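Local coordinates for protein glycoside hydrolase YxiA (Bacillus licheniformis, PDB 3LV4) that probably hydrolyses O-glycosidic bonds of L-arabinan as a calcium-containing family 43 glycoside hydrolase resembling endo-1,5-alpha-L-arabinosidases, at residues A[102-107]-A[120-125]; A[229-234]-A[290-295]; A[271-276]-A[363-368]. All coordinates share one frame; numbering follows the deposited sequence.

The three contacts run from the rim of the second propeller blade, through the centre, to the junction with the C-terminal domain. Contact 2 lies near the centre of the chain, beside the predicted catalytic pair Asp15 and Glu201 and the calcium ion held by His291. Contact 1 sits about 24 Å from it, centre to centre, and their nearest atoms are about 11 Å apart. Contact 3 is about 11 Å from contact 2 by centres and joins it directly: Arg232 NH2 reaches Lys364 O at 2.8 Å, and Ile231 O pairs with Leu274 N between neighbouring strands. Contacts 1 and 3, about 32 Å apart by centres, occupy opposite sides of the chain's centre.

Contact 1 of 3, residues A[102-107]-A[120-125]. With ACT (acetate ion), chain G.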
# COMPACT_ATOMS: atom_id res chain seq x y z
N ARG A 102 -4.78 -13.59 -17.57
CA ARG A 102 -6.11 -13.92 -18.05
C ARG A 102 -7.09 -13.49 -16.99
O ARG A 102 -7.35 -14.23 -16.04
CB ARG A 102 -6.20 -15.43 -18.28
CG ARG A 102 -7.56 -15.95 -18.72
CD ARG A 102 -7.79 -15.66 -20.18
NE ARG A 102 -9.04 -16.23 -20.66
CZ ARG A 102 -9.36 -16.31 -21.95
NH1 ARG A 102 -8.50 -15.88 -22.87
NH2 ARG A 102 -10.51 -16.84 -22.32
N SER A 103 -7.64 -12.28 -17.14
CA SER A 103 -8.42 -11.68 -16.07
C SER A 103 -9.61 -10.89 -16.58
O SER A 103 -9.65 -10.44 -17.73
CB SER A 103 -7.54 -10.74 -15.22
OG SER A 103 -6.35 -11.39 -14.83
N ALA A 104 -10.60 -10.74 -15.70
CA ALA A 104 -11.73 -9.87 -15.95
C ALA A 104 -11.93 -8.95 -14.76
O ALA A 104 -11.73 -9.36 -13.61
CB ALA A 104 -13.01 -10.69 -16.22
N LEU A 105 -12.29 -7.70 -15.04
CA LEU A 105 -12.54 -6.71 -14.01
C LEU A 105 -13.97 -6.19 -14.19
O LEU A 105 -14.35 -5.77 -15.29
CB LEU A 105 -11.53 -5.55 -14.15
CG LEU A 105 -11.68 -4.32 -13.25
CD1 LEU A 105 -11.29 -4.63 -11.82
CD2 LEU A 105 -10.81 -3.19 -13.79
N GLY A 106 -14.76 -6.24 -13.13
CA GLY A 106 -16.15 -5.84 -13.23
C GLY A 106 -16.62 -5.00 -12.07
O GLY A 106 -15.85 -4.72 -11.14
N LEU A 107 -17.89 -4.60 -12.12
CA LEU A 107 -18.49 -3.74 -11.10
C LEU A 107 -19.72 -4.41 -10.50
O LEU A 107 -20.53 -4.96 -11.22
CB LEU A 107 -18.91 -2.41 -11.74
CG LEU A 107 -19.71 -1.45 -10.87
CD1 LEU A 107 -18.86 -0.97 -9.67
CD2 LEU A 107 -20.23 -0.27 -11.70
N LYS A 120 -23.06 -5.62 -12.03
CA LYS A 120 -23.49 -4.72 -13.09
C LYS A 120 -22.77 -5.03 -14.39
O LYS A 120 -23.11 -4.47 -15.45
CB LYS A 120 -23.25 -3.26 -12.70
CG LYS A 120 -24.08 -2.79 -11.51
CD LYS A 120 -23.94 -1.28 -11.29
CE LYS A 120 -24.34 -0.48 -12.52
NZ LYS A 120 -24.13 0.99 -12.34
N GLY A 121 -21.77 -5.90 -14.32
CA GLY A 121 -21.08 -6.36 -15.52
C GLY A 121 -19.57 -6.18 -15.54
O GLY A 121 -19.01 -5.33 -14.84
N ILE A 122 -18.93 -7.01 -16.36
CA ILE A 122 -17.50 -6.89 -16.67
C ILE A 122 -17.27 -5.73 -17.62
O ILE A 122 -18.04 -5.55 -18.57
CB ILE A 122 -17.01 -8.17 -17.37
CG1 ILE A 122 -17.16 -9.39 -16.44
CG2 ILE A 122 -15.57 -7.98 -17.87
CD1 ILE A 122 -16.93 -10.74 -17.12
N PHE A 123 -16.22 -4.94 -17.38
CA PHE A 123 -15.93 -3.81 -18.27
C PHE A 123 -14.48 -3.75 -18.76
O PHE A 123 -14.15 -2.93 -19.61
CB PHE A 123 -16.36 -2.46 -17.65
CG PHE A 123 -15.62 -2.09 -16.38
CD1 PHE A 123 -14.41 -1.40 -16.44
CD2 PHE A 123 -16.14 -2.42 -15.14
CE1 PHE A 123 -13.74 -1.05 -15.28
CE2 PHE A 123 -15.47 -2.07 -13.97
CZ PHE A 123 -14.27 -1.39 -14.03
N LEU A 124 -13.63 -4.64 -18.26
CA LEU A 124 -12.26 -4.75 -18.75
C LEU A 124 -11.85 -6.22 -18.75
O LEU A 124 -12.21 -6.96 -17.84
CB LEU A 124 -11.30 -3.93 -17.87
CG LEU A 124 -10.40 -2.84 -18.44
CD1 LEU A 124 -11.07 -1.97 -19.47
CD2 LEU A 124 -9.80 -1.99 -17.31
N LYS A 125 -11.11 -6.64 -19.78
CA LYS A 125 -10.55 -7.99 -19.82
C LYS A 125 -9.10 -7.94 -20.26
O LYS A 125 -8.72 -7.04 -21.01
CB LYS A 125 -11.33 -8.88 -20.79
CG LYS A 125 -12.69 -9.36 -20.31
CD LYS A 125 -13.39 -10.17 -21.41
CE LYS A 125 -14.63 -10.87 -20.91
NZ LYS A 125 -15.41 -11.48 -22.03
C ACT G . -10.17 -15.61 -25.94
O ACT G . -10.82 -16.38 -25.20
OXT ACT G . -8.93 -15.60 -25.76
CH3 ACT G . -10.83 -14.75 -26.97
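Residues 103-107 and 120-125 run antiparallel with a strong twist, 137° between their directions, and two classic beta bulges shift the pairing. In the first, Phe123 and Leu124 both face Leu105, whose O takes Phe123 N at 2.9 Å and, less closely, Leu124 N at 3.3 Å. In the second, Lys120 and Gly121 face Leu107: Lys120 N reaches Leu107 O at 2.7 Å, while the bond from Gly121 N is weak. Between the bulges the chains close up, Gly106 CA lying 3.8 Å from Ile122 CA. Phe123 has CG between its backbone N and carbonyl carbon (chi1 64°), which swings the ring back over Leu105 O, with that oxygen above one face near the rim. Leu105 CD2 touches two neighbours, 3.9 Å from Phe123 CZ and equally near Leu124 CD2, whose side chain runs alongside. Leu107 CB touches the ring at CE2. Strand 103-110 is the third and 118-126 the outermost strand of a four-stranded antiparallel blade of the five-bladed beta-propeller expected of family 43. Across the sheet, Ala104 CB meets Ile122 CD1 at 4.0 Å, and helix 65-71 covers both through Thr67. Lys120 lays CD along Leu107 CD2 and sends NZ to Thr179 O. The Arg102 guanidinium grips an acetate edge-on, NH1 to OXT and NH2 to O; the acetate, probably from the crystallisation liquor, also accepts from Asp129 N.

Contact 2 of 3, residues A[229-234]-A[290-295]. With CA (calcium ion), chain C.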
# COMPACT_ATOMS: atom_id res chain seq x y z
N TYR A 229 8.41 -8.33 -1.25
CA TYR A 229 7.33 -7.34 -1.38
C TYR A 229 7.69 -6.12 -0.57
O TYR A 229 8.08 -6.23 0.60
CB TYR A 229 6.04 -7.90 -0.80
CG TYR A 229 4.77 -7.68 -1.59
CD1 TYR A 229 4.78 -7.57 -2.99
CD2 TYR A 229 3.55 -7.65 -0.94
CE1 TYR A 229 3.58 -7.41 -3.70
CE2 TYR A 229 2.37 -7.49 -1.63
CZ TYR A 229 2.38 -7.38 -3.00
OH TYR A 229 1.17 -7.23 -3.65
N ASN A 230 7.56 -4.94 -1.17
CA ASN A 230 7.81 -3.71 -0.44
C ASN A 230 6.99 -2.56 -0.98
O ASN A 230 6.81 -2.42 -2.20
CB ASN A 230 9.32 -3.37 -0.40
CG ASN A 230 9.91 -3.11 -1.78
OD1 ASN A 230 10.27 -1.98 -2.10
ND2 ASN A 230 10.02 -4.16 -2.59
N ILE A 231 6.47 -1.74 -0.07
CA ILE A 231 5.64 -0.60 -0.42
C ILE A 231 6.51 0.57 -0.82
O ILE A 231 7.46 0.92 -0.12
CB ILE A 231 4.72 -0.19 0.75
CG1 ILE A 231 3.69 -1.30 1.01
CG2 ILE A 231 4.03 1.14 0.45
CD1 ILE A 231 2.98 -1.19 2.37
N ARG A 232 6.19 1.17 -1.97
CA ARG A 232 6.90 2.34 -2.44
C ARG A 232 5.89 3.42 -2.76
O ARG A 232 4.69 3.14 -2.94
CB ARG A 232 7.74 2.02 -3.68
CG ARG A 232 8.73 0.88 -3.47
CD ARG A 232 9.92 0.92 -4.42
NE ARG A 232 10.87 -0.14 -4.07
CZ ARG A 232 12.13 -0.21 -4.51
NH1 ARG A 232 12.60 0.71 -5.35
NH2 ARG A 232 12.91 -1.21 -4.11
N VAL A 233 6.36 4.66 -2.85
CA VAL A 233 5.46 5.77 -3.11
C VAL A 233 6.12 6.76 -4.07
O VAL A 233 7.36 6.86 -4.15
CB VAL A 233 5.04 6.45 -1.78
CG1 VAL A 233 6.24 7.15 -1.12
CG2 VAL A 233 3.86 7.40 -2.00
N ALA A 234 5.27 7.46 -4.82
CA ALA A 234 5.70 8.53 -5.71
C ALA A 234 4.63 9.60 -5.60
O ALA A 234 3.57 9.36 -5.00
CB ALA A 234 5.79 8.01 -7.15
N GLY A 290 2.89 -5.42 2.41
CA GLY A 290 2.52 -4.77 1.17
C GLY A 290 1.06 -4.86 0.78
O GLY A 290 0.19 -5.19 1.59
N HIS A 291 0.82 -4.59 -0.50
CA HIS A 291 -0.50 -4.30 -1.04
C HIS A 291 -1.33 -3.46 -0.09
O HIS A 291 -2.25 -3.95 0.56
CB HIS A 291 -1.27 -5.55 -1.45
CG HIS A 291 -2.37 -5.25 -2.43
ND1 HIS A 291 -2.41 -5.80 -3.69
CD2 HIS A 291 -3.40 -4.38 -2.35
CE1 HIS A 291 -3.46 -5.32 -4.34
NE2 HIS A 291 -4.07 -4.46 -3.55
N ASN A 292 -1.00 -2.18 -0.02
CA ASN A 292 -1.61 -1.31 0.96
C ASN A 292 -2.80 -0.56 0.42
O ASN A 292 -3.03 -0.48 -0.78
CB ASN A 292 -0.59 -0.29 1.48
CG ASN A 292 -0.29 0.79 0.46
OD1 ASN A 292 0.48 0.57 -0.48
ND2 ASN A 292 -0.91 1.96 0.62
N SER A 293 -3.58 -0.02 1.35
CA SER A 293 -4.42 1.12 1.08
C SER A 293 -4.00 2.18 2.09
O SER A 293 -3.05 1.98 2.86
CB SER A 293 -5.92 0.78 1.18
OG SER A 293 -6.23 0.05 2.35
N ALA A 294 -4.68 3.32 2.08
CA ALA A 294 -4.30 4.40 2.97
C ALA A 294 -5.50 5.30 3.19
O ALA A 294 -6.39 5.37 2.34
CB ALA A 294 -3.13 5.18 2.39
N PHE A 295 -5.54 5.96 4.34
CA PHE A 295 -6.71 6.71 4.75
C PHE A 295 -6.25 8.01 5.37
O PHE A 295 -5.34 8.02 6.19
CB PHE A 295 -7.50 5.90 5.79
CG PHE A 295 -8.78 6.53 6.21
CD1 PHE A 295 -9.94 6.36 5.45
CD2 PHE A 295 -8.86 7.26 7.39
CE1 PHE A 295 -11.13 6.92 5.84
CE2 PHE A 295 -10.06 7.83 7.78
CZ PHE A 295 -11.20 7.66 7.01
CA CA C . -5.77 -2.50 -3.67
O HOH W 1 -3.79 -1.07 -3.33
O HOH W 2 -5.56 -1.95 -1.26
O HOH W 3 -5.02 -1.59 -5.89
O HOH W 4 -7.14 -3.45 -5.49
O HOH W 5 -7.51 -0.79 -3.62
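Asn292 O, on the residue whose side chain meets Ile231, accepts hydrogen bonds from two waters that also bind the calcium ion: Asn292 O lies 2.7 Å from water 1 O and 3.0 Å from water 2 O. Next to it, His291 NE2 binds the calcium ion directly at 2.6 Å, with the metal in the plane of the imidazole ring. Five waters at 2.4-2.5 Å from the calcium and one further atom fill the remaining positions. The other end of His291 is lined by Tyr229: the two side chains lie side by side, pointing the same way, with Tyr229 OH 3.7 Å from His291 CB and beside the ring edge. That hydroxyl is hydrogen-bonded to Glu201 OE2, so the same tyrosine touches the metal-binding histidine and hydrogen-bonds the predicted proton donor. Gly290 lets the phenol come close, its CA 3.7 Å from Tyr229 CD2. Ile231 crosses Asn292 obliquely, with CG2 against OD1 and CD1 against CB. The Asn292 amide is held through ND2 to Ser293 O, which it approaches from above the carbonyl plane. Asp15, the predicted proton acceptor, also touches His291, placing the contact at the hydrated, histidine-bound calcium in the centre of a family 43 five-bladed beta-propeller.

Contact 3 of 3, residues A[271-276]-A[363-368]; sequences GVKLMG and GKDISA
Lys273 and Lys364 reach across the contact in opposite senses, each ammonium ending on backbone oxygens of the other side. Among the hydrogen bonds, Lys273 NZ donates to Asp365 O at 2.8 Å and also to His362 O. Its side chain is fully extended, CG anti to the backbone N (chi1 173°), and this carries the ammonium of this buried residue across to the loop. Lys364 does the reverse with a chain folded at three successive torsions: NZ meets Gly271 O at 2.8 Å, in the carbonyl plane, and further bonds to Pro269 O and Glu434 O give it three carbonyl acceptors. The one ionic pair across the contact is Lys273 NZ with Asp365 OD1, 3.2 Å apart; thus the carboxylate and the main-chain O of a single aspartate both face the same ammonium. OD1 is shared with Lys371.

The arrangement joins two domains: residues 271-276 lie on strand 272-280, the last strand of its propeller blade, which pairs in parallel with strand 371-378, whereas 363-368 lie in the loop that follows strand 355-363 and leads to 371-378 in the lipocalin-like C-terminal domain. A water-mediated link runs next to the direct bonds, one water donating to both Lys273 O and Gly363 O at 2.7 Å each. Packing contacts involve the methylenes. Lys273 CD presses against Gly363 O at 3.2 Å, and Lys273 CB touches Lys364 CD at 4.0 Å where the two aliphatic chains pass each other. Further along the loop, Ile366 points away from the strand and rests on Asp264 and Ile267 of helix 264-267.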
# COMPACT_ATOMS: atom_id res chain seq x y z
N GLY A 271 11.40 5.02 -7.21
CA GLY A 271 10.37 5.10 -6.19
C GLY A 271 10.94 5.32 -4.80
O GLY A 271 12.12 5.04 -4.54
N VAL A 272 10.11 5.80 -3.88
CA VAL A 272 10.54 5.93 -2.49
C VAL A 272 10.09 4.69 -1.73
O VAL A 272 8.89 4.48 -1.55
CB VAL A 272 9.92 7.18 -1.84
CG1 VAL A 272 10.37 7.32 -0.38
CG2 VAL A 272 10.29 8.45 -2.64
N LYS A 273 11.04 3.86 -1.30
CA LYS A 273 10.71 2.61 -0.61
C LYS A 273 10.46 2.89 0.86
O LYS A 273 11.34 3.38 1.57
CB LYS A 273 11.83 1.58 -0.78
CG LYS A 273 11.66 0.32 0.05
CD LYS A 273 12.84 -0.64 -0.17
CE LYS A 273 12.73 -1.91 0.66
NZ LYS A 273 13.98 -2.73 0.58
N LEU A 274 9.26 2.57 1.33
CA LEU A 274 8.85 2.95 2.69
C LEU A 274 9.13 1.89 3.74
O LEU A 274 9.29 2.21 4.92
CB LEU A 274 7.36 3.28 2.73
CG LEU A 274 6.97 4.49 1.88
CD1 LEU A 274 5.45 4.72 1.96
CD2 LEU A 274 7.75 5.72 2.36
N MSE A 275 9.18 0.63 3.31
CA MSE A 275 9.26 -0.48 4.26
C MSE A 275 9.55 -1.79 3.54
O MSE A 275 8.90 -2.11 2.54
CB MSE A 275 7.93 -0.59 5.03
CG MSE A 275 7.84 -1.76 5.99
SE MSE A 275 6.07 -1.82 6.90
CE MSE A 275 4.92 -1.41 5.37
N GLY A 276 10.54 -2.53 4.04
CA GLY A 276 10.80 -3.90 3.61
C GLY A 276 10.74 -4.87 4.78
O GLY A 276 10.14 -4.57 5.81
N GLY A 363 16.76 0.23 3.07
CA GLY A 363 17.45 0.23 1.79
C GLY A 363 16.54 0.54 0.61
O GLY A 363 15.42 1.02 0.78
N LYS A 364 17.02 0.28 -0.60
CA LYS A 364 16.24 0.61 -1.79
C LYS A 364 16.08 -0.56 -2.75
O LYS A 364 15.56 -0.40 -3.86
CB LYS A 364 16.80 1.85 -2.51
CG LYS A 364 15.91 3.09 -2.40
CD LYS A 364 14.65 2.96 -3.26
CE LYS A 364 14.89 3.36 -4.72
NZ LYS A 364 14.86 4.86 -4.96
N ASP A 365 16.51 -1.75 -2.31
CA ASP A 365 16.42 -2.94 -3.14
C ASP A 365 15.06 -3.63 -3.07
O ASP A 365 14.24 -3.34 -2.19
CB ASP A 365 17.53 -3.94 -2.79
CG ASP A 365 17.61 -4.26 -1.28
OD1 ASP A 365 16.84 -3.68 -0.47
OD2 ASP A 365 18.46 -5.11 -0.91
N ILE A 366 14.81 -4.52 -4.02
CA ILE A 366 13.79 -5.54 -3.85
C ILE A 366 14.52 -6.75 -3.30
O ILE A 366 15.37 -7.34 -3.98
CB ILE A 366 13.06 -5.89 -5.16
CG1 ILE A 366 12.25 -4.69 -5.66
CG2 ILE A 366 12.13 -7.09 -4.95
CD1 ILE A 366 11.90 -4.75 -7.13
N SER A 367 14.24 -7.10 -2.05
CA SER A 367 14.98 -8.15 -1.37
C SER A 367 14.09 -8.93 -0.41
O SER A 367 13.33 -8.35 0.34
CB SER A 367 16.15 -7.56 -0.58
OG SER A 367 16.72 -8.54 0.28
N ALA A 368 14.21 -10.25 -0.45
CA ALA A 368 13.47 -11.11 0.47
C ALA A 368 14.17 -11.25 1.83
O ALA A 368 13.61 -11.83 2.75
CB ALA A 368 13.23 -12.48 -0.16
O HOH W 6 13.55 2.01 2.44